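Local structure of Rho GTPase-activating protein 15 (Homo sapiens, 3BYI) at residues S33-F38 against R144-V149; H23-C28 against K138-N143. The protein activates GTP hydrolysis by Rho-type GTPases, Rac1 among them, and so converts them to the inactive GDP-bound state. All coordinates share one frame; numbering follows the deposited sequence.

Contact 1 of 2, residues S33-F38 against R144-V149; sequences STVPWF and RDTMKV
Val35 packs against the first half of helix 141-159, its CA 5.0 Å from that of Thr146. From CB, which approaches Thr146 OG1, the side chain divides. CG1 lies anti to the backbone N (chi1 -172°) and stays near Thr146 OG1, while CG2, anti to the carbonyl carbon, reaches 3.6 Å from Asp145 O and ends 4.0 Å from Val149 CG2. A beta-branched residue suits this place, since one methyl can rest against the helix backbone while the other lies beside the Thr146 hydroxyl. This is the all-helical RhoGAP domain, and residues 33-36 belong to the short connection between helices 24-31 and 37-49; Pro36, the N-cap of the latter, sets its CD 3.6 Å from Thr146 OG1. That hydroxyl lies 3.0 Å from Thr34 O and also within hydrogen-bonding reach of Pro142 O, one turn back in its own helix; Pro142 O is its stronger partner. Beside it Thr34 donates through OG1 to Asp145 OD2; the modelled 2.4 Å is unusually short, and its exact length is doubtful. With OG1 between the backbone N and the carbonyl carbon (chi1 55°), the hydroxyl faces Asp145, whose side chain it meets obliquely. Threonine and aspartate fit this partly exposed margin, whereas Val35 and Thr146 are buried, with Phe100 of helix 89-102 against Thr146.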
loop_
_atom_site.group_PDB
_atom_site.type_symbol
_atom_site.label_atom_id
_atom_site.label_comp_id
_atom_site.label_asym_id
_atom_site.label_seq_id
_atom_site.Cartn_x
_atom_site.Cartn_y
_atom_site.Cartn_z
ATOM N N SER A 33 -16.344 -1.177 -5.180
ATOM C CA SER A 33 -15.372 -2.187 -4.717
ATOM C C SER A 33 -15.018 -1.920 -3.247
ATOM O O SER A 33 -15.440 -0.924 -2.675
ATOM C CB SER A 33 -14.098 -2.142 -5.572
ATOM O OG SER A 33 -13.355 -0.944 -5.388
ATOM N N THR A 34 -14.290 -2.841 -2.636
ATOM C CA THR A 34 -13.614 -2.591 -1.365
ATOM C C THR A 34 -12.111 -2.694 -1.534
ATOM O O THR A 34 -11.350 -2.466 -0.591
ATOM C CB THR A 34 -14.167 -3.519 -0.270
ATOM O OG1 THR A 34 -14.059 -4.876 -0.690
ATOM C CG2 THR A 34 -15.701 -3.209 -0.011
ATOM N N VAL A 35 -11.670 -3.048 -2.744
ATOM C CA VAL A 35 -10.266 -2.983 -3.098
ATOM C C VAL A 35 -10.099 -2.295 -4.446
ATOM O O VAL A 35 -10.698 -2.713 -5.417
ATOM C CB VAL A 35 -9.625 -4.389 -3.190
ATOM C CG1 VAL A 35 -8.134 -4.245 -3.353
ATOM C CG2 VAL A 35 -9.963 -5.221 -1.961
ATOM N N PRO A 36 -9.290 -1.230 -4.511
ATOM C CA PRO A 36 -9.111 -0.588 -5.802
ATOM C C PRO A 36 -8.538 -1.498 -6.885
ATOM O O PRO A 36 -7.581 -2.231 -6.666
ATOM C CB PRO A 36 -8.125 0.549 -5.505
ATOM C CG PRO A 36 -8.245 0.791 -4.053
ATOM C CD PRO A 36 -8.547 -0.538 -3.444
ATOM N N TRP A 37 -9.129 -1.425 -8.058
ATOM C CA TRP A 37 -8.630 -2.138 -9.234
ATOM C C TRP A 37 -7.135 -1.939 -9.465
ATOM O O TRP A 37 -6.463 -2.876 -9.854
ATOM C CB TRP A 37 -9.384 -1.721 -10.503
ATOM C CG TRP A 37 -10.655 -2.407 -10.571
ATOM C CD1 TRP A 37 -11.890 -1.876 -10.371
ATOM C CD2 TRP A 37 -10.837 -3.793 -10.781
ATOM N NE1 TRP A 37 -12.834 -2.853 -10.454
ATOM C CE2 TRP A 37 -12.217 -4.043 -10.719
ATOM C CE3 TRP A 37 -9.962 -4.854 -11.027
ATOM C CZ2 TRP A 37 -12.757 -5.314 -10.932
ATOM C CZ3 TRP A 37 -10.478 -6.109 -11.207
ATOM C CH2 TRP A 37 -11.869 -6.338 -11.157
ATOM N N PHE A 38 -6.629 -0.719 -9.271
ATOM C CA PHE A 38 -5.220 -0.455 -9.552
ATOM C C PHE A 38 -4.308 -1.259 -8.613
ATOM O O PHE A 38 -3.259 -1.728 -9.021
ATOM C CB PHE A 38 -4.873 1.026 -9.450
ATOM C CG PHE A 38 -3.397 1.317 -9.720
ATOM C CD1 PHE A 38 -2.852 1.118 -10.979
ATOM C CD2 PHE A 38 -2.564 1.794 -8.715
ATOM C CE1 PHE A 38 -1.504 1.441 -11.240
ATOM C CE2 PHE A 38 -1.251 2.067 -8.968
ATOM C CZ PHE A 38 -0.722 1.906 -10.233
ATOM N N ARG A 144 -9.935 -2.709 5.583
ATOM C CA ARG A 144 -9.761 -4.118 5.894
ATOM C C ARG A 144 -9.509 -4.976 4.641
ATOM O O ARG A 144 -8.611 -5.789 4.629
ATOM C CB ARG A 144 -11.011 -4.650 6.598
ATOM C CG ARG A 144 -10.984 -6.186 6.738
ATOM C CD ARG A 144 -12.049 -6.735 7.657
ATOM N NE ARG A 144 -13.367 -6.435 7.159
ATOM C CZ ARG A 144 -14.148 -5.451 7.596
ATOM N NH1 ARG A 144 -13.780 -4.624 8.573
ATOM N NH2 ARG A 144 -15.321 -5.300 7.037
ATOM N N ASP A 145 -10.365 -4.855 3.619
ATOM C CA ASP A 145 -10.226 -5.695 2.445
ATOM C C ASP A 145 -8.962 -5.404 1.639
ATOM O O ASP A 145 -8.365 -6.319 1.070
ATOM C CB ASP A 145 -11.435 -5.576 1.523
ATOM C CG ASP A 145 -12.686 -6.146 2.121
ATOM O OD1 ASP A 145 -12.639 -6.768 3.213
ATOM O OD2 ASP A 145 -13.736 -5.945 1.488
ATOM N N THR A 146 -8.584 -4.135 1.563
ATOM C CA THR A 146 -7.321 -3.740 0.912
ATOM C C THR A 146 -6.062 -4.226 1.714
ATOM O O THR A 146 -5.062 -4.681 1.132
ATOM C CB THR A 146 -7.340 -2.224 0.664
ATOM O OG1 THR A 146 -8.457 -1.952 -0.169
ATOM C CG2 THR A 146 -6.058 -1.669 -0.034
ATOM N N MET A 147 -6.128 -4.151 3.042
ATOM C CA MET A 147 -5.088 -4.752 3.878
ATOM C C MET A 147 -4.959 -6.232 3.640
ATOM O O MET A 147 -3.858 -6.748 3.517
ATOM C CB MET A 147 -5.390 -4.554 5.371
ATOM C CG MET A 147 -5.084 -3.156 5.872
ATOM S SD MET A 147 -5.415 -3.047 7.604
ATOM C CE MET A 147 -5.534 -1.256 7.824
ATOM N N LYS A 148 -6.081 -6.937 3.604
ATOM C CA LYS A 148 -6.035 -8.388 3.378
ATOM C C LYS A 148 -5.376 -8.736 2.047
ATOM O O LYS A 148 -4.492 -9.580 1.986
ATOM C CB LYS A 148 -7.425 -8.987 3.426
ATOM C CG LYS A 148 -7.424 -10.508 3.430
ATOM C CD LYS A 148 -8.807 -11.077 3.491
ATOM C CE LYS A 148 -8.771 -12.620 3.554
ATOM N NZ LYS A 148 -10.000 -13.128 4.264
ATOM N N VAL A 149 -5.808 -8.074 0.982
ATOM C CA VAL A 149 -5.250 -8.311 -0.340
ATOM C C VAL A 149 -3.728 -7.958 -0.369
ATOM O O VAL A 149 -2.915 -8.745 -0.857
ATOM C CB VAL A 149 -6.096 -7.558 -1.426
ATOM C CG1 VAL A 149 -5.359 -7.414 -2.719
ATOM C CG2 VAL A 149 -7.443 -8.263 -1.674
#

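Contact 2 of 2, residues H23-C28 against K138-N143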
loop_
_atom_site.group_PDB
_atom_site.type_symbol
_atom_site.label_atom_id
_atom_site.label_comp_id
_atom_site.label_asym_id
_atom_site.label_seq_id
_atom_site.Cartn_x
_atom_site.Cartn_y
_atom_site.Cartn_z
ATOM N N HIS A 23 -9.404 9.810 -1.413
ATOM C CA HIS A 23 -9.607 8.886 -0.304
ATOM C C HIS A 23 -9.860 7.493 -0.837
ATOM O O HIS A 23 -10.556 7.331 -1.839
ATOM C CB HIS A 23 -10.813 9.298 0.581
ATOM C CG HIS A 23 -10.717 8.777 1.993
ATOM N ND1 HIS A 23 -11.175 7.529 2.371
ATOM C CD2 HIS A 23 -10.156 9.319 3.100
ATOM C CE1 HIS A 23 -10.935 7.348 3.656
ATOM N NE2 HIS A 23 -10.318 8.418 4.122
ATOM N N LEU A 24 -9.320 6.493 -0.148
ATOM C CA LEU A 24 -9.589 5.081 -0.449
ATOM C C LEU A 24 -11.101 4.854 -0.624
ATOM O O LEU A 24 -11.533 4.156 -1.516
ATOM C CB LEU A 24 -9.020 4.185 0.679
ATOM C CG LEU A 24 -9.179 2.658 0.502
ATOM C CD1 LEU A 24 -8.401 2.150 -0.722
ATOM C CD2 LEU A 24 -8.802 1.937 1.764
ATOM N N HIS A 25 -11.898 5.508 0.215
ATOM C CA HIS A 25 -13.350 5.325 0.243
ATOM C C HIS A 25 -14.054 5.880 -0.969
ATOM O O HIS A 25 -15.034 5.298 -1.425
ATOM C CB HIS A 25 -13.930 5.927 1.509
ATOM C CG HIS A 25 -13.429 5.253 2.751
ATOM N ND1 HIS A 25 -14.026 5.407 3.980
ATOM C CD2 HIS A 25 -12.405 4.391 2.940
ATOM C CE1 HIS A 25 -13.379 4.694 4.880
ATOM N NE2 HIS A 25 -12.384 4.071 4.274
ATOM N N LYS A 26 -13.515 6.962 -1.514
ATOM C CA LYS A 26 -14.023 7.531 -2.752
ATOM C C LYS A 26 -13.587 6.719 -3.957
ATOM O O LYS A 26 -14.363 6.547 -4.890
ATOM C CB LYS A 26 -13.581 8.993 -2.911
ATOM C CG LYS A 26 -14.226 9.946 -1.897
ATOM C CD LYS A 26 -14.828 11.182 -2.587
ATOM N N VAL A 27 -12.339 6.228 -3.960
ATOM C CA VAL A 27 -11.878 5.398 -5.096
ATOM C C VAL A 27 -12.759 4.151 -5.193
ATOM O O VAL A 27 -13.248 3.801 -6.278
ATOM C CB VAL A 27 -10.391 5.026 -4.995
ATOM C CG1 VAL A 27 -10.018 3.923 -6.020
ATOM C CG2 VAL A 27 -9.524 6.309 -5.142
ATOM N N CYS A 28 -12.999 3.538 -4.039
ATOM C CA CYS A 28 -13.719 2.290 -3.941
ATOM C C CYS A 28 -15.183 2.497 -4.222
ATOM O O CYS A 28 -15.807 1.672 -4.865
ATOM C CB CYS A 28 -13.479 1.640 -2.570
ATOM S SG CYS A 28 -11.831 0.785 -2.405
ATOM N N LYS A 138 -12.924 -3.876 13.025
ATOM C CA LYS A 138 -13.602 -2.596 13.197
ATOM C C LYS A 138 -13.380 -1.629 12.025
ATOM O O LYS A 138 -14.033 -0.614 11.949
ATOM C CB LYS A 138 -13.228 -1.931 14.524
ATOM C CG LYS A 138 -13.610 -2.738 15.773
ATOM C CD LYS A 138 -13.014 -2.112 17.055
ATOM C CE LYS A 138 -13.181 -3.015 18.282
ATOM N NZ LYS A 138 -12.191 -4.162 18.314
ATOM N N LEU A 139 -12.474 -1.943 11.108
ATOM C CA LEU A 139 -12.165 -1.009 10.016
ATOM C C LEU A 139 -13.276 -0.868 8.969
ATOM O O LEU A 139 -14.115 -1.757 8.812
ATOM C CB LEU A 139 -10.907 -1.433 9.301
ATOM C CG LEU A 139 -9.578 -1.281 10.006
ATOM C CD1 LEU A 139 -8.592 -2.223 9.332
ATOM C CD2 LEU A 139 -9.100 0.176 9.981
ATOM N N PRO A 140 -13.271 0.246 8.223
ATOM C CA PRO A 140 -14.210 0.323 7.122
ATOM C C PRO A 140 -13.821 -0.749 6.091
ATOM O O PRO A 140 -12.632 -1.008 5.874
ATOM C CB PRO A 140 -13.994 1.735 6.572
ATOM C CG PRO A 140 -13.240 2.459 7.607
ATOM C CD PRO A 140 -12.422 1.444 8.290
ATOM N N PRO A 141 -14.807 -1.408 5.488
ATOM C CA PRO A 141 -14.429 -2.546 4.628
ATOM C C PRO A 141 -13.346 -2.271 3.558
ATOM O O PRO A 141 -12.558 -3.158 3.268
ATOM C CB PRO A 141 -15.760 -2.955 3.975
ATOM C CG PRO A 141 -16.816 -2.420 4.905
ATOM C CD PRO A 141 -16.262 -1.196 5.543
ATOM N N PRO A 142 -13.333 -1.072 2.947
ATOM C CA PRO A 142 -12.220 -0.845 2.028
ATOM C C PRO A 142 -10.848 -0.940 2.654
ATOM O O PRO A 142 -9.924 -1.394 1.998
ATOM C CB PRO A 142 -12.487 0.573 1.485
ATOM C CG PRO A 142 -13.941 0.798 1.710
ATOM C CD PRO A 142 -14.269 0.068 2.963
ATOM N N ASN A 143 -10.706 -0.544 3.915
ATOM C CA ASN A 143 -9.380 -0.572 4.578
ATOM C C ASN A 143 -9.004 -1.999 4.963
ATOM O O ASN A 143 -7.921 -2.440 4.695
ATOM C CB ASN A 143 -9.355 0.363 5.810
ATOM C CG ASN A 143 -9.706 1.796 5.465
ATOM O OD1 ASN A 143 -10.858 2.111 5.158
ATOM N ND2 ASN A 143 -8.712 2.678 5.518
#
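His25 and Pro142 bring the two backbones nearest, CA to CA 6.5 Å, where the opening turns of helices 24-31 and 141-159 face each other in the helical RhoGAP domain. Both turns have an N-cap residue. His23 caps the first through its side chain, ND1 accepting from His25 N at 3.0 Å near the plane of the imidazole. Pro140 precedes the second, and its carbonyl O receives Asn143 N. Proline suits Pro141 and Pro142, because the backbone nitrogens of a first helical turn have no carbonyl one turn back to donate to, so the missing N-H costs nothing.

The ring of His25 carries the polar link. Its NE2 donates to Asn143 OD1 over 2.6 Å, nearly straight at 162°, on a lone pair in the carbonyl plane. OD1 lies at the ring edge, close to the imidazole plane, although the amide plane is turned 79° from it. Asn143 ND2 is held in turn by Leu107 O, which helps fix the amide's rotation. Over one face of the His25 ring sits His23 CE1, 3.3 Å above its centre, while Pro140 brings CB to 3.5 Å from His25 CE1. An alanine in place of His25 would probably leave Asn143 OD1 without this donor and open a gap between His23 and Pro140.

The rest of the contact is apolar, as fits the buried Leu24 and Cys28. Leu24 CG is anti to the backbone N (chi1 -178°), and CD2 beyond it touches Pro142 CB at 3.9 Å, the same carbon that Cys28 SG approaches at 4.0 Å.

Following the chain from the N terminus, residues 23-28 come first and 33-38 soon after; some hundred mostly helical residues later, 138-143 and 144-149 run on without a break. Contact 2 thus opens before contact 1 and closes before it, so the two large loops cross. Both enclose Arg58, the predicted arginine finger, but lie away from it. Contact 2 joins the start of helix 24-31 to the start of helix 141-159; contact 1 fastens the connection into helix 37-49 a turn further along that same helix. On the early side the two are adjacent: Ser33 N probably bonds to Cys28 O, and Cys28 SG packs against Thr34 C.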